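Local structure of G-protein interacting protein 1 (Dictyostelium discoideum, 5Z1N) at residues K22-R27 with D149-L154; N35-N40 with R126-F131; V93-A98 with F137-W142. The protein binds phospholipid in its C-terminal TNFAIP8-like helical domain and probably binds the heterotrimeric G-protein beta-gamma complex, consistent with holding G proteins in the cytosol during chemotaxis. All coordinates share one frame; numbering follows the deposited sequence.

Interaction 1. Residues K22-R27 with D149-L154; sequences KKIIKR and DDLFLL. With PEF (di-palmitoyl-3-sn-phosphatidylethanolamine), chain B.
Asp150 stands at the N-cap of helix 151-158 yet makes no capping bond with its side chain; the carboxylate reaches instead to Lys23 on helix 12-28. The backbone of Asp150 is left-handed (phi 65°), a turn that swings the chain from Asp149 into the helix. The lysine chain bends at its third torsion (chi3 63°), which brings CE close to the carbonyl oxygen of Asp149, and NZ closes a salt bridge 3.0 Å from Asp150 OD2 on the anti lone pair. Arg27 behaves differently toward Asp149: its methylene CD rests 3.3 Å from Asp149 OD2, whereas Arg27 NH2 is 4.6 Å from that oxygen, too far for a salt bridge. The other oxygen of Asp149 is held by the backbone N of Glu146. Beside these polar groups, Ile24 CD1 packs 3.8 Å from Leu151 CD1 and 3.9 Å from Leu154 CD2. Both leucines also meet the lipid, Leu154 CD2 lying 3.8 Å from PEF C24 and Leu151 CD1 4.0 Å from the terminal carbon C25. The Lys23-Asp150 bridge lies toward the surface, and the two leucines line the end of an acyl chain, as expected of the lipid-holding cavity of a TNFAIP8-like domain.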
# COMPACT_ATOMS: atom_id res chain seq x y z
N LYS A 22 -5.37 6.61 4.50
CA LYS A 22 -5.08 7.46 5.65
C LYS A 22 -6.22 7.46 6.65
O LYS A 22 -5.99 7.43 7.86
CB LYS A 22 -4.78 8.89 5.19
CG LYS A 22 -4.44 9.82 6.35
CD LYS A 22 -4.16 11.24 5.89
CE LYS A 22 -3.68 12.09 7.06
NZ LYS A 22 -3.40 13.51 6.68
N LYS A 23 -7.47 7.49 6.17
CA LYS A 23 -8.59 7.46 7.10
C LYS A 23 -8.61 6.14 7.87
O LYS A 23 -8.82 6.13 9.10
CB LYS A 23 -9.91 7.66 6.36
CG LYS A 23 -11.13 7.68 7.28
CD LYS A 23 -12.34 8.33 6.63
CE LYS A 23 -12.80 7.56 5.40
NZ LYS A 23 -13.90 8.27 4.67
N ILE A 24 -8.36 5.03 7.18
CA ILE A 24 -8.33 3.74 7.88
C ILE A 24 -7.22 3.72 8.93
O ILE A 24 -7.42 3.25 10.07
CB ILE A 24 -8.20 2.59 6.87
CG1 ILE A 24 -9.53 2.43 6.11
CG2 ILE A 24 -7.81 1.30 7.56
CD1 ILE A 24 -9.45 1.56 4.87
N ILE A 25 -6.04 4.23 8.58
CA ILE A 25 -4.93 4.27 9.53
C ILE A 25 -5.30 5.11 10.74
O ILE A 25 -5.01 4.73 11.88
CB ILE A 25 -3.65 4.79 8.85
CG1 ILE A 25 -3.19 3.84 7.75
CG2 ILE A 25 -2.54 4.97 9.88
CD1 ILE A 25 -1.94 4.32 7.04
N LYS A 26 -5.92 6.27 10.51
CA LYS A 26 -6.42 7.08 11.62
C LYS A 26 -7.29 6.24 12.55
O LYS A 26 -7.12 6.26 13.77
CB LYS A 26 -7.21 8.28 11.10
CG LYS A 26 -6.38 9.49 10.72
CD LYS A 26 -7.21 10.77 10.75
CE LYS A 26 -8.35 10.72 9.76
NZ LYS A 26 -9.16 11.98 9.78
N ARG A 27 -8.23 5.49 11.97
CA ARG A 27 -9.15 4.71 12.79
C ARG A 27 -8.45 3.61 13.58
O ARG A 27 -8.85 3.31 14.71
CB ARG A 27 -10.25 4.12 11.92
CG ARG A 27 -11.14 5.17 11.25
CD ARG A 27 -11.99 5.94 12.27
NE ARG A 27 -11.29 7.11 12.81
CZ ARG A 27 -11.33 8.33 12.28
NH1 ARG A 27 -10.67 9.32 12.85
NH2 ARG A 27 -12.03 8.55 11.18
N ASP A 149 -16.08 3.69 7.99
CA ASP A 149 -14.65 3.86 7.79
C ASP A 149 -14.21 3.53 6.37
O ASP A 149 -13.03 3.74 6.04
CB ASP A 149 -13.88 3.03 8.82
CG ASP A 149 -14.15 3.50 10.24
OD1 ASP A 149 -14.14 2.66 11.18
OD2 ASP A 149 -14.40 4.71 10.42
N ASP A 150 -15.11 3.01 5.54
CA ASP A 150 -14.96 3.02 4.08
C ASP A 150 -13.78 2.18 3.60
O ASP A 150 -13.07 2.55 2.67
CB ASP A 150 -14.86 4.46 3.56
CG ASP A 150 -16.19 5.20 3.66
OD1 ASP A 150 -17.24 4.55 3.56
OD2 ASP A 150 -16.17 6.44 3.84
N LEU A 151 -13.58 1.02 4.24
CA LEU A 151 -12.74 0.00 3.63
C LEU A 151 -13.22 -0.35 2.23
O LEU A 151 -12.42 -0.68 1.35
CB LEU A 151 -12.71 -1.25 4.52
CG LEU A 151 -11.87 -2.43 4.06
CD1 LEU A 151 -10.38 -2.06 4.01
CD2 LEU A 151 -12.10 -3.62 4.98
N PHE A 152 -14.54 -0.25 2.01
CA PHE A 152 -15.10 -0.56 0.69
C PHE A 152 -14.52 0.34 -0.39
O PHE A 152 -14.23 -0.13 -1.50
CB PHE A 152 -16.63 -0.41 0.72
CG PHE A 152 -17.25 -0.40 -0.66
CD1 PHE A 152 -17.42 -1.58 -1.36
CD2 PHE A 152 -17.64 0.79 -1.25
CE1 PHE A 152 -17.98 -1.58 -2.63
CE2 PHE A 152 -18.20 0.80 -2.52
CZ PHE A 152 -18.37 -0.38 -3.21
N LEU A 153 -14.35 1.63 -0.11
CA LEU A 153 -13.80 2.53 -1.11
C LEU A 153 -12.37 2.15 -1.48
O LEU A 153 -12.00 2.14 -2.66
CB LEU A 153 -13.85 3.97 -0.61
CG LEU A 153 -15.25 4.50 -0.29
CD1 LEU A 153 -15.20 5.97 0.09
CD2 LEU A 153 -16.19 4.29 -1.46
N LEU A 154 -11.57 1.79 -0.48
CA LEU A 154 -10.18 1.43 -0.73
C LEU A 154 -10.09 0.13 -1.53
O LEU A 154 -9.42 0.07 -2.56
CB LEU A 154 -9.42 1.30 0.58
CG LEU A 154 -8.00 0.75 0.42
CD1 LEU A 154 -7.17 1.67 -0.47
CD2 LEU A 154 -7.34 0.55 1.78
C2 PEF B . -0.67 7.11 -10.04
C1 PEF B . 0.27 6.76 -11.18
N PEF B . -1.00 4.07 -16.32
C3 PEF B . -2.13 7.09 -10.49
C4 PEF B . 0.67 4.71 -14.69
C5 PEF B . 0.42 4.09 -16.06
C10 PEF B . -0.55 6.66 -7.70
C11 PEF B . -0.13 5.79 -6.54
C12 PEF B . -1.21 5.73 -5.46
C13 PEF B . -0.85 4.59 -4.50
C14 PEF B . -1.75 4.51 -3.28
C15 PEF B . -1.54 3.16 -2.60
C16 PEF B . -2.31 3.04 -1.29
C17 PEF B . -2.41 1.59 -0.83
C18 PEF B . -1.08 0.86 -0.93
C19 PEF B . -0.89 -0.11 0.23
C20 PEF B . -2.10 -1.03 0.42
C21 PEF B . -2.56 -1.01 1.87
C22 PEF B . -3.84 -1.82 2.06
C23 PEF B . -4.51 -1.49 3.39
C24 PEF B . -5.72 -2.38 3.62
C25 PEF B . -6.49 -1.95 4.85
C30 PEF B . -3.29 5.13 -9.54
C31 PEF B . -3.75 3.69 -9.65
C32 PEF B . -2.85 2.79 -8.81
C33 PEF B . -1.47 2.66 -9.43
C34 PEF B . -0.42 2.38 -8.35
C35 PEF B . 0.93 2.04 -8.97
C36 PEF B . 2.07 2.33 -8.00
C37 PEF B . 3.35 1.60 -8.38
C38 PEF B . 4.52 2.05 -7.51
C39 PEF B . 5.22 0.87 -6.85
C40 PEF B . 6.42 1.31 -6.02
C41 PEF B . 6.01 2.26 -4.89
C42 PEF B . 5.08 1.59 -3.89
C43 PEF B . 4.85 2.49 -2.68
C44 PEF B . 3.89 1.86 -1.68
C45 PEF B . 3.86 2.67 -0.40
O4 PEF B . -0.91 7.81 -7.53
O5 PEF B . -3.53 5.79 -8.55
O2 PEF B . -0.52 6.11 -9.04
O3 PEF B . -2.53 5.73 -10.62
O1P PEF B . 0.38 8.43 -14.54
O2P PEF B . 1.99 6.68 -13.41
O3P PEF B . -0.29 7.18 -12.42
O4P PEF B . -0.07 5.93 -14.56
P PEF B . 0.60 7.15 -13.77

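Interaction 2. Residues N35-N40 with R126-F131; sequences NEMEKN and RNTFAF. With PEF (di-palmitoyl-3-sn-phosphatidylethanolamine), chain B.
The Phe131 ring receives the sulfur of Met37 obliquely: SD lies 4.9 Å from the ring centroid and 45° off the ring normal, a Met-aromatic contact. The same ring also meets that of Phe137 in helix 135-144. Phe129, two residues earlier, points away from helix 31-53 and meets the lipid and helix 92-113, its CZ 3.5 Å from PEF C44 in an oblique approach. One helix therefore turns one phenylalanine to helix 31-53 and another to the lipid and helix 92-113.

Met37 has the largest share of the contact. A bend at its second torsion (chi2 -69°) sets SD 4.0 Å from Thr128 CA, and a further bend at the third leaves CE 4.0 Å from Phe131 CB. The sulfur thus rests against both Thr128 CA and Phe131 CB. An alanine here would probably leave a gap against Thr128 and Phe131 and take from the ring its sulfur partner, with Phe131 perhaps less firmly fixed. One turn further along, Asn40 lies against the threonine hydroxyl. Its CB is 3.2 Å from Thr128 OG1, and its ND2 gives that oxygen a weak hydrogen bond of 3.0 Å, well away from straight at 130°. The hydroxyl has its stronger partner in its own helix, the carbonyl oxygen of Leu124.

The helix axes, 10.3 Å apart at closest approach, run nearer to crosswise than to antiparallel, which keeps the contact local. Chemically it is an apolar joint with one modest polar link: the hydroxyl serves its own helix first, so the fit of sulfur and methyl against threonine and phenylalanine probably does more than the amide to hold the two helices in place.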
# COMPACT_ATOMS: atom_id res chain seq x y z
N ASN A 35 -0.52 10.70 9.60
CA ASN A 35 0.18 11.76 8.89
C ASN A 35 1.55 11.29 8.43
O ASN A 35 1.96 11.55 7.29
CB ASN A 35 0.30 13.00 9.79
CG ASN A 35 -1.04 13.65 10.07
OD1 ASN A 35 -1.99 13.50 9.31
ND2 ASN A 35 -1.12 14.39 11.17
N GLU A 36 2.27 10.57 9.30
CA GLU A 36 3.57 10.04 8.93
C GLU A 36 3.47 9.07 7.76
O GLU A 36 4.27 9.13 6.82
CB GLU A 36 4.23 9.35 10.13
CG GLU A 36 5.61 8.77 9.82
CD GLU A 36 6.00 7.64 10.76
OE1 GLU A 36 5.13 7.13 11.50
OE2 GLU A 36 7.19 7.26 10.76
N MET A 37 2.48 8.17 7.80
CA MET A 37 2.33 7.19 6.73
C MET A 37 1.91 7.86 5.42
O MET A 37 2.36 7.44 4.35
CB MET A 37 1.33 6.11 7.14
CG MET A 37 1.85 5.19 8.23
SD MET A 37 3.18 4.13 7.64
CE MET A 37 4.29 4.14 9.05
N GLU A 38 1.06 8.88 5.49
CA GLU A 38 0.69 9.60 4.27
C GLU A 38 1.91 10.26 3.64
O GLU A 38 2.15 10.12 2.43
CB GLU A 38 -0.39 10.64 4.58
CG GLU A 38 -0.79 11.49 3.38
CD GLU A 38 -1.62 12.71 3.75
OE1 GLU A 38 -1.39 13.29 4.84
OE2 GLU A 38 -2.52 13.09 2.97
N LYS A 39 2.69 10.97 4.46
CA LYS A 39 3.92 11.58 3.95
C LYS A 39 4.86 10.53 3.37
O LYS A 39 5.46 10.74 2.31
CB LYS A 39 4.61 12.36 5.06
CG LYS A 39 5.87 13.10 4.61
CD LYS A 39 6.42 13.99 5.71
CE LYS A 39 7.32 13.22 6.66
NZ LYS A 39 8.38 14.09 7.25
N ASN A 40 5.00 9.39 4.06
CA ASN A 40 5.94 8.36 3.61
C ASN A 40 5.50 7.76 2.28
O ASN A 40 6.32 7.58 1.37
CB ASN A 40 6.05 7.26 4.67
CG ASN A 40 6.91 7.67 5.85
OD1 ASN A 40 7.45 8.78 5.89
ND2 ASN A 40 7.03 6.78 6.82
N ARG A 126 11.04 0.35 4.69
CA ARG A 126 10.76 -0.85 5.48
C ARG A 126 9.65 -0.61 6.49
O ARG A 126 8.73 -1.42 6.63
CB ARG A 126 12.03 -1.33 6.18
CG ARG A 126 13.08 -1.91 5.24
CD ARG A 126 14.10 -2.75 6.00
NE ARG A 126 14.65 -2.03 7.14
CZ ARG A 126 15.78 -1.32 7.11
NH1 ARG A 126 16.48 -1.24 5.98
NH2 ARG A 126 16.20 -0.70 8.20
N ASN A 127 9.72 0.50 7.23
CA ASN A 127 8.72 0.78 8.25
C ASN A 127 7.35 1.01 7.63
O ASN A 127 6.33 0.55 8.16
CB ASN A 127 9.13 2.00 9.08
CG ASN A 127 10.26 1.70 10.04
OD1 ASN A 127 10.48 0.54 10.42
ND2 ASN A 127 10.98 2.73 10.45
N THR A 128 7.31 1.73 6.51
CA THR A 128 6.04 2.02 5.86
C THR A 128 5.37 0.75 5.37
O THR A 128 4.20 0.48 5.69
CB THR A 128 6.26 3.00 4.70
OG1 THR A 128 6.85 4.20 5.22
CG2 THR A 128 4.95 3.34 4.02
N PHE A 129 6.10 -0.08 4.61
CA PHE A 129 5.53 -1.33 4.13
C PHE A 129 5.20 -2.28 5.28
O PHE A 129 4.23 -3.04 5.20
CB PHE A 129 6.49 -2.02 3.16
CG PHE A 129 6.30 -1.62 1.72
CD1 PHE A 129 5.41 -2.31 0.91
CD2 PHE A 129 7.03 -0.58 1.17
CE1 PHE A 129 5.24 -1.95 -0.41
CE2 PHE A 129 6.86 -0.22 -0.15
CZ PHE A 129 5.97 -0.90 -0.95
N ALA A 130 6.00 -2.25 6.34
CA ALA A 130 5.75 -3.14 7.47
C ALA A 130 4.46 -2.77 8.18
O ALA A 130 3.73 -3.65 8.64
CB ALA A 130 6.93 -3.11 8.44
N PHE A 131 4.16 -1.48 8.27
CA PHE A 131 2.89 -1.08 8.86
C PHE A 131 1.73 -1.38 7.91
O PHE A 131 0.76 -2.04 8.28
CB PHE A 131 2.90 0.40 9.22
CG PHE A 131 1.66 0.86 9.93
CD1 PHE A 131 0.58 1.35 9.22
CD2 PHE A 131 1.58 0.79 11.31
CE1 PHE A 131 -0.56 1.76 9.87
CE2 PHE A 131 0.44 1.20 11.96
CZ PHE A 131 -0.63 1.69 11.24
C2 PEF B . -0.67 7.11 -10.04
C1 PEF B . 0.27 6.76 -11.18
N PEF B . -1.00 4.07 -16.32
C3 PEF B . -2.13 7.09 -10.49
C4 PEF B . 0.67 4.71 -14.69
C5 PEF B . 0.42 4.09 -16.06
C10 PEF B . -0.55 6.66 -7.70
C11 PEF B . -0.13 5.79 -6.54
C12 PEF B . -1.21 5.73 -5.46
C13 PEF B . -0.85 4.59 -4.50
C14 PEF B . -1.75 4.51 -3.28
C15 PEF B . -1.54 3.16 -2.60
C16 PEF B . -2.31 3.04 -1.29
C17 PEF B . -2.41 1.59 -0.83
C18 PEF B . -1.08 0.86 -0.93
C19 PEF B . -0.89 -0.11 0.23
C20 PEF B . -2.10 -1.03 0.42
C21 PEF B . -2.56 -1.01 1.87
C22 PEF B . -3.84 -1.82 2.06
C23 PEF B . -4.51 -1.49 3.39
C24 PEF B . -5.72 -2.38 3.62
C25 PEF B . -6.49 -1.95 4.85
C30 PEF B . -3.29 5.13 -9.54
C31 PEF B . -3.75 3.69 -9.65
C32 PEF B . -2.85 2.79 -8.81
C33 PEF B . -1.47 2.66 -9.43
C34 PEF B . -0.42 2.38 -8.35
C35 PEF B . 0.93 2.04 -8.97
C36 PEF B . 2.07 2.33 -8.00
C37 PEF B . 3.35 1.60 -8.38
C38 PEF B . 4.52 2.05 -7.51
C39 PEF B . 5.22 0.87 -6.85
C40 PEF B . 6.42 1.31 -6.02
C41 PEF B . 6.01 2.26 -4.89
C42 PEF B . 5.08 1.59 -3.89
C43 PEF B . 4.85 2.49 -2.68
C44 PEF B . 3.89 1.86 -1.68
C45 PEF B . 3.86 2.67 -0.40
O4 PEF B . -0.91 7.81 -7.53
O5 PEF B . -3.53 5.79 -8.55
O2 PEF B . -0.52 6.11 -9.04
O3 PEF B . -2.53 5.73 -10.62
O1P PEF B . 0.38 8.43 -14.54
O2P PEF B . 1.99 6.68 -13.41
O3P PEF B . -0.29 7.18 -12.42
O4P PEF B . -0.07 5.93 -14.56
P PEF B . 0.60 7.15 -13.77

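Interaction 3. Residues V93-A98 with F137-W142; sequences VILEKA and FFTKVW. With PEF (di-palmitoyl-3-sn-phosphatidylethanolamine), chain B.
Helices 92-113 and 135-144 meet with their local axes 10.3 Å apart and their directions 134° from parallel, so the chains run roughly against each other with a strong tilt. The nearest backbones are those of Leu95 and Phe138, whose CA atoms are 6.8 Å apart. Leu95 has CG anti to its carbonyl carbon (chi1 -71°), and its branched end fits into the corner formed by Phe138 CB and the Trp142 ring. CD2 stands over one face of the Trp142 six-membered ring, 4.0 Å from its centroid and only 5° off the normal, a well-placed CH-pi contact. The same methyl lies 3.9 Å from Phe138 CB. Here the all-helical TNFAIP8-like domain joins helix 92-113 to helix 135-144, which lines the lipid pocket. Of the three aromatic residues in 137-142, Phe138 alone meets both 93-98 and the lipid: CE2 touches Ala98 CB at 3.9 Å, Leu95 O sits at the ring edge near CD2, and CE1 lies 3.9 Å from PEF C24. Neighbouring Phe137 makes no contact with 93-98 but meets the acyl chain, CE2 3.9 Å from PEF C23. Trp142 is fixed from outside the contact, through a hydrogen bond of NE1 to the carbonyl oxygen of Ala79 and an edge-to-face meeting with Tyr83.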
# COMPACT_ATOMS: atom_id res chain seq x y z
N VAL A 93 -5.79 -17.01 6.76
CA VAL A 93 -5.16 -17.73 5.65
C VAL A 93 -5.14 -16.87 4.39
O VAL A 93 -4.19 -16.95 3.60
CB VAL A 93 -5.86 -19.08 5.42
CG1 VAL A 93 -7.33 -18.88 5.05
CG2 VAL A 93 -5.13 -19.89 4.35
N ILE A 94 -6.17 -16.04 4.19
CA ILE A 94 -6.13 -15.11 3.06
C ILE A 94 -5.28 -13.90 3.40
O ILE A 94 -4.40 -13.49 2.63
CB ILE A 94 -7.56 -14.69 2.66
CG1 ILE A 94 -8.42 -15.90 2.31
CG2 ILE A 94 -7.51 -13.71 1.49
CD1 ILE A 94 -9.87 -15.55 2.00
N LEU A 95 -5.53 -13.30 4.57
CA LEU A 95 -4.88 -12.04 4.90
C LEU A 95 -3.37 -12.22 5.00
O LEU A 95 -2.60 -11.36 4.54
CB LEU A 95 -5.45 -11.47 6.20
CG LEU A 95 -6.88 -10.93 6.11
CD1 LEU A 95 -7.39 -10.51 7.48
CD2 LEU A 95 -6.95 -9.76 5.14
N GLU A 96 -2.94 -13.35 5.56
CA GLU A 96 -1.51 -13.65 5.62
C GLU A 96 -0.89 -13.57 4.24
O GLU A 96 0.17 -12.96 4.06
CB GLU A 96 -1.29 -15.03 6.23
CG GLU A 96 0.16 -15.33 6.55
CD GLU A 96 0.31 -16.44 7.57
OE1 GLU A 96 -0.67 -17.19 7.78
OE2 GLU A 96 1.40 -16.55 8.17
N LYS A 97 -1.55 -14.15 3.23
CA LYS A 97 -0.99 -14.10 1.88
C LYS A 97 -0.84 -12.66 1.42
O LYS A 97 0.22 -12.27 0.91
CB LYS A 97 -1.85 -14.91 0.92
CG LYS A 97 -1.71 -16.41 1.13
CD LYS A 97 -2.37 -17.22 0.03
CE LYS A 97 -2.08 -18.70 0.20
NZ LYS A 97 -2.50 -19.49 -0.99
N ALA A 98 -1.87 -11.83 1.66
CA ALA A 98 -1.74 -10.41 1.37
C ALA A 98 -0.50 -9.85 2.04
O ALA A 98 0.36 -9.24 1.38
CB ALA A 98 -2.99 -9.66 1.83
N PHE A 137 -2.45 -5.15 11.28
CA PHE A 137 -3.25 -4.07 10.69
C PHE A 137 -4.47 -4.64 9.99
O PHE A 137 -5.60 -4.15 10.18
CB PHE A 137 -2.36 -3.27 9.73
CG PHE A 137 -3.06 -2.13 9.03
CD1 PHE A 137 -3.94 -1.30 9.71
CD2 PHE A 137 -2.81 -1.88 7.69
CE1 PHE A 137 -4.56 -0.25 9.05
CE2 PHE A 137 -3.42 -0.83 7.04
CZ PHE A 137 -4.30 -0.01 7.72
N PHE A 138 -4.28 -5.69 9.19
CA PHE A 138 -5.39 -6.27 8.45
C PHE A 138 -6.44 -6.85 9.38
O PHE A 138 -7.64 -6.60 9.22
CB PHE A 138 -4.88 -7.34 7.47
CG PHE A 138 -3.97 -6.79 6.39
CD1 PHE A 138 -3.98 -5.44 6.07
CD2 PHE A 138 -3.12 -7.64 5.70
CE1 PHE A 138 -3.15 -4.95 5.08
CE2 PHE A 138 -2.28 -7.15 4.71
CZ PHE A 138 -2.30 -5.80 4.39
N THR A 139 -6.03 -7.64 10.39
CA THR A 139 -7.00 -8.25 11.28
C THR A 139 -7.78 -7.19 12.06
O THR A 139 -9.01 -7.27 12.19
CB THR A 139 -6.33 -9.23 12.24
OG1 THR A 139 -5.35 -8.54 13.03
CG2 THR A 139 -5.66 -10.36 11.48
N LYS A 140 -7.08 -6.17 12.56
CA LYS A 140 -7.77 -5.06 13.22
C LYS A 140 -8.78 -4.41 12.29
O LYS A 140 -9.91 -4.13 12.69
CB LYS A 140 -6.76 -4.03 13.73
CG LYS A 140 -7.39 -2.79 14.34
CD LYS A 140 -7.65 -2.97 15.83
CE LYS A 140 -8.39 -1.77 16.42
NZ LYS A 140 -8.87 -2.06 17.80
N VAL A 141 -8.39 -4.18 11.04
CA VAL A 141 -9.29 -3.54 10.08
C VAL A 141 -10.53 -4.40 9.84
O VAL A 141 -11.66 -3.91 9.84
CB VAL A 141 -8.54 -3.25 8.76
CG1 VAL A 141 -9.51 -3.09 7.61
CG2 VAL A 141 -7.67 -2.01 8.92
N TRP A 142 -10.33 -5.71 9.66
CA TRP A 142 -11.43 -6.59 9.32
C TRP A 142 -12.37 -6.84 10.49
O TRP A 142 -13.52 -7.24 10.27
CB TRP A 142 -10.90 -7.92 8.79
CG TRP A 142 -11.07 -8.08 7.30
CD1 TRP A 142 -11.98 -8.87 6.66
CD2 TRP A 142 -10.30 -7.43 6.28
NE1 TRP A 142 -11.82 -8.76 5.30
CE2 TRP A 142 -10.81 -7.88 5.04
CE3 TRP A 142 -9.25 -6.52 6.29
CZ2 TRP A 142 -10.29 -7.44 3.82
CZ3 TRP A 142 -8.73 -6.09 5.07
CH2 TRP A 142 -9.25 -6.55 3.86
C2 PEF B . -0.67 7.11 -10.04
C1 PEF B . 0.27 6.76 -11.18
N PEF B . -1.00 4.07 -16.32
C3 PEF B . -2.13 7.09 -10.49
C4 PEF B . 0.67 4.71 -14.69
C5 PEF B . 0.42 4.09 -16.06
C10 PEF B . -0.55 6.66 -7.70
C11 PEF B . -0.13 5.79 -6.54
C12 PEF B . -1.21 5.73 -5.46
C13 PEF B . -0.85 4.59 -4.50
C14 PEF B . -1.75 4.51 -3.28
C15 PEF B . -1.54 3.16 -2.60
C16 PEF B . -2.31 3.04 -1.29
C17 PEF B . -2.41 1.59 -0.83
C18 PEF B . -1.08 0.86 -0.93
C19 PEF B . -0.89 -0.11 0.23
C20 PEF B . -2.10 -1.03 0.42
C21 PEF B . -2.56 -1.01 1.87
C22 PEF B . -3.84 -1.82 2.06
C23 PEF B . -4.51 -1.49 3.39
C24 PEF B . -5.72 -2.38 3.62
C25 PEF B . -6.49 -1.95 4.85
C30 PEF B . -3.29 5.13 -9.54
C31 PEF B . -3.75 3.69 -9.65
C32 PEF B . -2.85 2.79 -8.81
C33 PEF B . -1.47 2.66 -9.43
C34 PEF B . -0.42 2.38 -8.35
C35 PEF B . 0.93 2.04 -8.97
C36 PEF B . 2.07 2.33 -8.00
C37 PEF B . 3.35 1.60 -8.38
C38 PEF B . 4.52 2.05 -7.51
C39 PEF B . 5.22 0.87 -6.85
C40 PEF B . 6.42 1.31 -6.02
C41 PEF B . 6.01 2.26 -4.89
C42 PEF B . 5.08 1.59 -3.89
C43 PEF B . 4.85 2.49 -2.68
C44 PEF B . 3.89 1.86 -1.68
C45 PEF B . 3.86 2.67 -0.40
O4 PEF B . -0.91 7.81 -7.53
O5 PEF B . -3.53 5.79 -8.55
O2 PEF B . -0.52 6.11 -9.04
O3 PEF B . -2.53 5.73 -10.62
O1P PEF B . 0.38 8.43 -14.54
O2P PEF B . 1.99 6.68 -13.41
O3P PEF B . -0.29 7.18 -12.42
O4P PEF B . -0.07 5.93 -14.56
P PEF B . 0.60 7.15 -13.77

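Overall arrangement
The three contacts illustrate how one lipid cavity is walled by helix pairs of differing chemistry. Interactions 2 and 3 are buried and mostly apolar, whereas interaction 1, only partly buried, adds a salt bridge between partly exposed residues. Helices 12-28 and 31-53, consecutive in the chain, connect interactions 1 and 2: Ile25 packs on Met37 and Phe131, and Lys22 forms a salt bridge with Glu38. Ile24 joins interaction 1 to interaction 3 through Phe137 and Val141, while Phe131 O packs on Phe137 CD2 where interactions 2 and 3 meet. All three reach the same phosphatidylethanolamine; interactions 1 and 3 meet the far end of one acyl chain, interaction 2 the other chain.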